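Local structure of nonsense-mediated mRNA decay protein 2 (4LUN) at residues A[192-195]-A[196-199]; A[98-101]-A[102-106]. The protein takes part in the nonsense-mediated decay of mRNAs that carry premature stop codons and interacts through its C-terminus with the helicase Upf1. All coordinates share one frame; numbering follows the deposited sequence. Where two conformers were deposited one is given.

Interaction 1 (A[192-195]-A[196-199])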
loop_
_atom_site.group_PDB
_atom_site.type_symbol
_atom_site.label_atom_id
_atom_site.label_comp_id
_atom_site.label_asym_id
_atom_site.label_seq_id
_atom_site.Cartn_x
_atom_site.Cartn_y
_atom_site.Cartn_z
ATOM N N ASN A 192 -8.054 -2.722 8.644
ATOM C CA ASN A 192 -9.135 -2.730 9.628
ATOM C C ASN A 192 -10.300 -1.794 9.303
ATOM O O ASN A 192 -10.977 -1.282 10.197
ATOM C CB ASN A 192 -8.580 -2.449 11.027
ATOM C CG ASN A 192 -7.834 -3.648 11.606
ATOM O OD1 ASN A 192 -8.452 -4.628 12.029
ATOM N ND2 ASN A 192 -6.507 -3.582 11.614
ATOM N N TYR A 193 -10.543 -1.573 8.020
ATOM C CA TYR A 193 -11.756 -0.870 7.622
ATOM C C TYR A 193 -12.770 -1.895 7.129
ATOM O O TYR A 193 -12.550 -2.545 6.105
ATOM C CB TYR A 193 -11.476 0.151 6.527
ATOM C CG TYR A 193 -12.727 0.850 6.032
ATOM C CD1 TYR A 193 -13.414 1.754 6.842
ATOM C CD2 TYR A 193 -13.217 0.610 4.758
ATOM C CE1 TYR A 193 -14.566 2.395 6.386
ATOM C CE2 TYR A 193 -14.365 1.238 4.298
ATOM C CZ TYR A 193 -15.035 2.132 5.115
ATOM O OH TYR A 193 -16.181 2.762 4.635
ATOM N N LYS A 194 -13.862 -2.056 7.877
ATOM C CA LYS A 194 -14.924 -3.006 7.520
ATOM C C LYS A 194 -14.367 -4.408 7.276
ATOM O O LYS A 194 -14.726 -5.056 6.297
ATOM C CB LYS A 194 -15.710 -2.524 6.296
ATOM C CG LYS A 194 -16.394 -1.177 6.489
ATOM C CD LYS A 194 -17.552 -1.291 7.465
ATOM C CE LYS A 194 -18.509 -2.383 7.046
ATOM N NZ LYS A 194 -19.830 -2.247 7.722
ATOM N N PHE A 195 -13.470 -4.848 8.162
ATOM C CA PHE A 195 -12.786 -6.126 7.995
ATOM C C PHE A 195 -13.735 -7.272 7.728
ATOM O O PHE A 195 -13.429 -8.158 6.932
ATOM C CB PHE A 195 -11.945 -6.462 9.224
ATOM C CG PHE A 195 -11.539 -7.910 9.298
ATOM C CD1 PHE A 195 -10.442 -8.369 8.583
ATOM C CD2 PHE A 195 -12.228 -8.804 10.111
ATOM C CE1 PHE A 195 -10.066 -9.704 8.642
ATOM C CE2 PHE A 195 -11.852 -10.153 10.181
ATOM C CZ PHE A 195 -10.771 -10.598 9.446
ATOM N N LYS A 196 -14.891 -7.256 8.383
ATOM C CA LYS A 196 -15.796 -8.400 8.292
ATOM C C LYS A 196 -16.363 -8.649 6.893
ATOM O O LYS A 196 -16.843 -9.759 6.620
ATOM C CB LYS A 196 -16.894 -8.336 9.371
ATOM C CG LYS A 196 -16.347 -8.599 10.772
ATOM C CD LYS A 196 -17.445 -8.963 11.764
ATOM C CE LYS A 196 -18.458 -7.842 11.934
ATOM N NZ LYS A 196 -19.523 -8.229 12.916
ATOM N N LEU A 197 -16.273 -7.643 6.009
ATOM C CA LEU A 197 -16.730 -7.780 4.616
ATOM C C LEU A 197 -15.722 -8.502 3.727
ATOM O O LEU A 197 -16.088 -8.994 2.663
ATOM C CB LEU A 197 -17.163 -6.437 3.997
ATOM C CG LEU A 197 -18.405 -5.822 4.646
ATOM C CD1 LEU A 197 -18.788 -4.539 3.924
ATOM C CD2 LEU A 197 -19.572 -6.815 4.652
ATOM N N GLY A 198 -14.468 -8.590 4.167
ATOM C CA GLY A 198 -13.473 -9.394 3.464
ATOM C C GLY A 198 -12.670 -8.694 2.379
ATOM O O GLY A 198 -11.756 -9.288 1.805
ATOM N N PHE A 199 -12.997 -7.444 2.073
ATOM C CA PHE A 199 -12.232 -6.732 1.049
ATOM C C PHE A 199 -10.783 -6.439 1.472
ATOM O O PHE A 199 -9.865 -6.414 0.631
ATOM C CB PHE A 199 -12.941 -5.429 0.637
ATOM C CG PHE A 199 -14.304 -5.639 0.027
ATOM C CD1 PHE A 199 -14.429 -6.139 -1.255
ATOM C CD2 PHE A 199 -15.455 -5.316 0.730
ATOM C CE1 PHE A 199 -15.681 -6.326 -1.826
ATOM C CE2 PHE A 199 -16.720 -5.506 0.159
ATOM C CZ PHE A 199 -16.821 -6.015 -1.115
HETATM O O HOH W 1 -13.496 -5.378 4.018
#

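Interaction 2 (A[98-101]-A[102-106])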
loop_
_atom_site.group_PDB
_atom_site.type_symbol
_atom_site.label_atom_id
_atom_site.label_comp_id
_atom_site.label_asym_id
_atom_site.label_seq_id
_atom_site.Cartn_x
_atom_site.Cartn_y
_atom_site.Cartn_z
ATOM N N SER A 98 13.329 9.858 -6.135
ATOM C CA SER A 98 14.686 9.781 -5.589
ATOM C C SER A 98 15.526 10.979 -6.027
ATOM O O SER A 98 16.266 11.539 -5.223
ATOM C CB SER A 98 15.379 8.479 -5.989
ATOM O OG SER A 98 14.762 7.365 -5.368
ATOM N N GLY A 99 15.406 11.361 -7.295
ATOM C CA GLY A 99 16.109 12.525 -7.814
ATOM C C GLY A 99 15.711 13.799 -7.097
ATOM O O GLY A 99 16.559 14.599 -6.701
ATOM N N LEU A 100 14.409 13.985 -6.922
ATOM C CA LEU A 100 13.896 15.165 -6.248
ATOM C C LEU A 100 14.334 15.174 -4.793
ATOM O O LEU A 100 14.696 16.218 -4.263
ATOM C CB LEU A 100 12.375 15.226 -6.359
ATOM C CG LEU A 100 11.871 15.743 -7.704
ATOM C CD1 LEU A 100 10.418 15.366 -7.900
ATOM C CD2 LEU A 100 12.053 17.255 -7.775
ATOM N N HIS A 101 14.305 14.009 -4.153
ATOM C CA HIS A 101 14.765 13.891 -2.774
ATOM C C HIS A 101 16.264 14.194 -2.666
ATOM O O HIS A 101 16.726 14.805 -1.697
ATOM C CB HIS A 101 14.452 12.485 -2.221
ATOM C CG HIS A 101 15.115 12.194 -0.915
ATOM N ND1 HIS A 101 14.727 12.787 0.268
ATOM C CD2 HIS A 101 16.158 11.388 -0.605
ATOM C CE1 HIS A 101 15.497 12.355 1.248
ATOM N NE2 HIS A 101 16.378 11.505 0.745
ATOM N N GLN A 102 17.025 13.772 -3.666
ATOM C CA GLN A 102 18.471 13.988 -3.639
ATOM C C GLN A 102 18.816 15.460 -3.863
ATOM O O GLN A 102 19.809 15.962 -3.326
ATOM C CB GLN A 102 19.157 13.097 -4.672
ATOM C CG GLN A 102 19.193 11.633 -4.245
ATOM C CD GLN A 102 19.439 10.697 -5.393
ATOM O OE1 GLN A 102 19.984 11.091 -6.420
ATOM N NE2 GLN A 102 19.022 9.443 -5.235
ATOM N N ARG A 103 17.987 16.150 -4.643
ATOM C CA ARG A 103 18.189 17.580 -4.890
ATOM C C ARG A 103 17.793 18.429 -3.685
ATOM O O ARG A 103 18.509 19.366 -3.310
ATOM C CB ARG A 103 17.387 18.043 -6.111
ATOM C CG ARG A 103 18.074 17.879 -7.465
ATOM C CD ARG A 103 19.176 18.919 -7.707
ATOM N NE ARG A 103 18.771 20.291 -7.380
ATOM C CZ ARG A 103 18.262 21.164 -8.248
ATOM N NH1 ARG A 103 18.078 20.825 -9.520
ATOM N NH2 ARG A 103 17.929 22.385 -7.841
ATOM N N PHE A 104 16.657 18.098 -3.073
ATOM C CA PHE A 104 16.068 18.968 -2.051
ATOM C C PHE A 104 15.976 18.415 -0.624
ATOM O O PHE A 104 15.651 19.164 0.298
ATOM C CB PHE A 104 14.689 19.459 -2.500
ATOM C CG PHE A 104 14.688 20.070 -3.874
ATOM C CD1 PHE A 104 15.328 21.280 -4.109
ATOM C CD2 PHE A 104 14.062 19.430 -4.936
ATOM C CE1 PHE A 104 15.339 21.839 -5.376
ATOM C CE2 PHE A 104 14.074 19.985 -6.203
ATOM C CZ PHE A 104 14.711 21.190 -6.422
ATOM N N ASN A 105 16.252 17.126 -0.430
ATOM C CA ASN A 105 16.080 16.514 0.896
ATOM C C ASN A 105 14.696 16.792 1.510
ATOM O O ASN A 105 13.687 16.802 0.816
ATOM C CB ASN A 105 17.210 16.947 1.851
ATOM C CG ASN A 105 17.116 16.297 3.226
ATOM O OD1 ASN A 105 17.018 15.079 3.345
ATOM N ND2 ASN A 105 17.060 17.125 4.269
ATOM N N GLY A 106 14.688 17.074 2.810
ATOM C CA GLY A 106 13.516 17.056 3.650
ATOM C C GLY A 106 12.536 18.149 3.338
ATOM O O GLY A 106 11.345 17.953 3.514
#

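Interaction 1 (A[192-195]-A[196-199])
Lys194 O is gripped twice. Leu197 N donates to it at 3.0 Å. With an angle of 160° at the hydrogen, this bond is nearly straight. A water donates to Lys194 O at 2.6 Å. The same water accepts a weak bond from Phe199 N at 2.9 Å, so it ties the start of the turn to the residue beyond it. One residue on, Gly198 N donates to Phe195 O at 3.0 Å, and this bond is more bent. Two successive bonds from residue i+3 back to residue i make a short 3-10 turn. It lies in the loop between helices 182-190 and 201-210 of the MIF4G domain, a HEAT-repeat fold. Gly198 ends the turn with positive phi (90°).

The side chains of Lys194 and Leu197 lie side by side and point the same way. The aliphatic part of the lysine does the touching, with Lys194 CE 3.8 Å from Leu197 CD1. Bends at chi2 and chi3 fold the lysine chain into this position. Its NZ forms a salt bridge with Asp126. Phe195 has CG anti to its backbone N (chi1 163°), which swings the ring out to helix 231-271, where it meets Phe242. Arg249 and Arg291 take the carbonyl oxygens of Lys196 and Leu197.

Interaction 2 (A[98-101]-A[102-106])
The Phe104 ring has Leu100 CD2 at its edge, in plane, 3.7 Å from Phe104 CE2. Over one face of the same ring sits Arg103 CB, offset toward the rim. The relation also runs the other way, for Phe104 CZ lies over one face of the Arg103 guanidinium, 3.7 Å above its plane. The arginine chain doubles back at its second and third torsions to reach this place. Its NH1 hydrogen-bonds to the carbonyl oxygens of Leu60 and Ala63.

His101 and Asn105 lie side by side and point the same way, with ring and amide planes 54° apart. A first torsion near 180° (169°) is what lays the imidazole alongside Asn105.

The backbone here is the last turn of helix 87-104. The amides of Gln102, Arg103 and Phe104 donate in turn to the carbonyl oxygens of Ser98, Gly99 and Leu100. Leu100 O also receives a weak second bond from Arg103 N, at 3.3 Å. Asn105 N closes the series on His101 O at 2.7 Å. Asn105 then leaves helical geometry with positive phi (51°) and stands at the N-cap position of helix 106-116. The Gln102 side chain, extended beyond CG, runs past Ser98 O, with CG 3.1 Å from that oxygen. Its NE2 comes to 3.8 Å from Ser98 CB.

The chemistry is divided around the helix end. Leu100 and Phe104 give an apolar side against Leu60 of helix 52-60. On the polar side, Ser98 OG hydrogen-bonds to Val94 O and His101 ND1 to Thr109 OG1, while Asn13 of helix 3-17 is a shared hydrogen-bond partner of Ser98, His101 and Gln102, so these buried polar groups are satisfied.

Interactions 1 and 2 do not touch. Their centres are about 37 Å apart and their nearest atoms about 29 Å apart. They lie on opposite sides of the chain's centre, and interaction 2 comes first along the chain. Both fall within the MIF4G domain of this N-terminal piece of Upf2. Interaction 2 is a helix end and interaction 1 a 3-10 turn. Interaction 2 is a buried junction, where helix 87-104 gives way directly to helix 106-116. Interaction 1 is a surface contact in a longer connection between helices 182-190 and 201-210.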